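Local coordinates for protein putative hydrolase (Bacteroides ovatus, PDB 4HBS) that is a putative hydrolase with a five-bladed beta-propeller fold, whose substrate and reaction are not established, at residues M100-G105 with E109-L114. Numbering follows the deposited sequence.
Sequences MVQTPG and ENLVWL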
loop_
_atom_site.group_PDB
_atom_site.type_symbol
_atom_site.label_atom_id
_atom_site.label_comp_id
_atom_site.label_asym_id
_atom_site.label_seq_id
_atom_site.Cartn_x
_atom_site.Cartn_y
_atom_site.Cartn_z
HETATM N N MSE A 100 2.294 -6.479 10.678
HETATM C CA MSE A 100 3.658 -6.789 11.103
HETATM C C MSE A 100 4.350 -5.502 11.569
HETATM O O MSE A 100 3.935 -4.412 11.172
HETATM C CB MSE A 100 4.402 -7.432 9.904
HETATM C CG MSE A 100 5.884 -7.741 10.130
HETATM SE SE MSE A 100 7.024 -6.358 9.508
HETATM C CE MSE A 100 6.954 -6.733 7.754
ATOM N N VAL A 101 5.364 -5.630 12.440
ATOM C CA VAL A 101 6.180 -4.505 12.924
ATOM C C VAL A 101 7.621 -4.791 12.564
ATOM O O VAL A 101 8.138 -5.829 12.964
ATOM C CB VAL A 101 6.066 -4.232 14.455
ATOM C CG1 VAL A 101 6.937 -3.041 14.839
ATOM C CG2 VAL A 101 4.623 -3.996 14.886
ATOM N N GLN A 102 8.270 -3.884 11.826
ATOM C CA GLN A 102 9.681 -4.008 11.478
ATOM C C GLN A 102 10.470 -3.193 12.458
ATOM O O GLN A 102 10.209 -1.997 12.567
ATOM C CB GLN A 102 9.939 -3.504 10.065
ATOM C CG GLN A 102 11.411 -3.506 9.643
ATOM C CD GLN A 102 11.647 -2.818 8.335
ATOM O OE1 GLN A 102 10.747 -2.248 7.732
ATOM N NE2 GLN A 102 12.881 -2.806 7.895
ATOM N N THR A 103 11.452 -3.804 13.149
ATOM C CA THR A 103 12.317 -3.099 14.097
ATOM C C THR A 103 13.638 -2.753 13.411
ATOM O O THR A 103 13.984 -3.394 12.421
ATOM C CB THR A 103 12.568 -3.979 15.325
ATOM O OG1 THR A 103 13.121 -5.230 14.891
ATOM C CG2 THR A 103 11.315 -4.210 16.136
ATOM N N PRO A 104 14.443 -1.800 13.938
ATOM C CA PRO A 104 15.746 -1.512 13.298
ATOM C C PRO A 104 16.655 -2.751 13.211
ATOM O O PRO A 104 16.739 -3.498 14.191
ATOM C CB PRO A 104 16.351 -0.444 14.216
ATOM C CG PRO A 104 15.182 0.196 14.866
ATOM C CD PRO A 104 14.210 -0.909 15.092
ATOM N N GLY A 105 17.284 -2.972 12.042
ATOM C CA GLY A 105 18.195 -4.101 11.829
ATOM C C GLY A 105 18.248 -4.621 10.405
ATOM O O GLY A 105 19.325 -4.959 9.910
ATOM N N GLU A 109 14.761 -11.609 11.439
ATOM C CA GLU A 109 14.461 -11.523 12.871
ATOM C C GLU A 109 13.760 -10.201 13.231
ATOM O O GLU A 109 13.060 -10.155 14.240
ATOM C CB GLU A 109 15.744 -11.692 13.734
ATOM C CG GLU A 109 16.903 -10.758 13.396
ATOM C CD GLU A 109 18.189 -10.931 14.192
ATOM O OE1 GLU A 109 18.262 -11.848 15.043
ATOM O OE2 GLU A 109 19.138 -10.151 13.943
ATOM N N ASN A 110 13.956 -9.132 12.421
ATOM C CA ASN A 110 13.361 -7.826 12.671
ATOM C C ASN A 110 11.927 -7.702 12.149
ATOM O O ASN A 110 11.239 -6.779 12.561
ATOM C CB ASN A 110 14.226 -6.731 12.085
ATOM C CG ASN A 110 15.605 -6.695 12.706
ATOM O OD1 ASN A 110 16.586 -7.191 12.137
ATOM N ND2 ASN A 110 15.697 -6.163 13.916
ATOM N N LEU A 111 11.465 -8.604 11.272
ATOM C CA LEU A 111 10.082 -8.589 10.796
ATOM C C LEU A 111 9.230 -9.306 11.843
ATOM O O LEU A 111 9.196 -10.535 11.850
ATOM C CB LEU A 111 9.972 -9.284 9.418
ATOM C CG LEU A 111 10.874 -8.755 8.292
ATOM C CD1 LEU A 111 10.488 -9.380 6.961
ATOM C CD2 LEU A 111 10.817 -7.236 8.185
ATOM N N VAL A 112 8.599 -8.555 12.765
ATOM C CA VAL A 112 7.793 -9.140 13.852
ATOM C C VAL A 112 6.335 -9.306 13.394
ATOM O O VAL A 112 5.527 -8.391 13.554
ATOM C CB VAL A 112 7.897 -8.299 15.152
ATOM C CG1 VAL A 112 7.165 -8.981 16.303
ATOM C CG2 VAL A 112 9.365 -8.056 15.517
ATOM N N TRP A 113 5.999 -10.498 12.864
ATOM C CA TRP A 113 4.649 -10.801 12.362
ATOM C C TRP A 113 3.689 -10.917 13.535
ATOM O O TRP A 113 3.799 -11.873 14.319
ATOM C CB TRP A 113 4.649 -12.107 11.526
ATOM C CG TRP A 113 5.624 -12.062 10.395
ATOM C CD1 TRP A 113 6.931 -12.464 10.426
ATOM C CD2 TRP A 113 5.448 -11.360 9.160
ATOM N NE1 TRP A 113 7.568 -12.093 9.264
ATOM C CE2 TRP A 113 6.686 -11.391 8.476
ATOM C CE3 TRP A 113 4.362 -10.707 8.562
ATOM C CZ2 TRP A 113 6.860 -10.801 7.213
ATOM C CZ3 TRP A 113 4.541 -10.100 7.334
ATOM C CH2 TRP A 113 5.773 -10.163 6.661
ATOM N N LEU A 114 2.764 -9.939 13.692
ATOM C CA LEU A 114 1.794 -9.937 14.796
ATOM C C LEU A 114 0.592 -10.729 14.338
ATOM O O LEU A 114 -0.521 -10.195 14.205
ATOM C CB LEU A 114 1.403 -8.500 15.188
ATOM C CG LEU A 114 2.525 -7.525 15.488
ATOM C CD1 LEU A 114 1.970 -6.161 15.653
ATOM C CD2 LEU A 114 3.307 -7.945 16.708
#
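The carbonyl O of N110 takes the backbone N of T103 at 3.0 Å and, more weakly, the OG1 of the same threonine. That hydroxyl is in turn gripped by the N110 side chain: ND2 donates to T103 OG1 at 2.9 Å, nearly straight at 167° and with the oxygen in the amide plane. With chi1 at 56°, OG1 lies between T103's own N and carbonyl carbon, within range of both N110 groups. The amide's other end, OD1, accepts the backbone N of K107, so N110 links T103 to K107 within the turn. Replacing N110 by an alanine removes ND2 and OD1, and would probably leave T103 OG1 without its donor and K107 N without its acceptor, freeing the turn to shift. V101 and V112 form a hydrogen-bonded antiparallel pair, with V112 N 2.8 Å from V101 O. On the face carrying M100, L111 and W113, apolar groups meet: CG of the selenomethionine M100 makes a CH-pi contact over the six-membered ring of W113, 3.8 Å from the centroid, while CE reaches L111 CD2. Q102 shares this face, its amide bonded to W73 and Y45. M100 also touches W73 and F75 of strand 71-75, and W55 stacks on the W113 ring. The hairpin supplies two strands of a four-stranded antiparallel sheet, 98-102 pairing with 71-75 and 111-113 at the edge, consistent with a propeller blade.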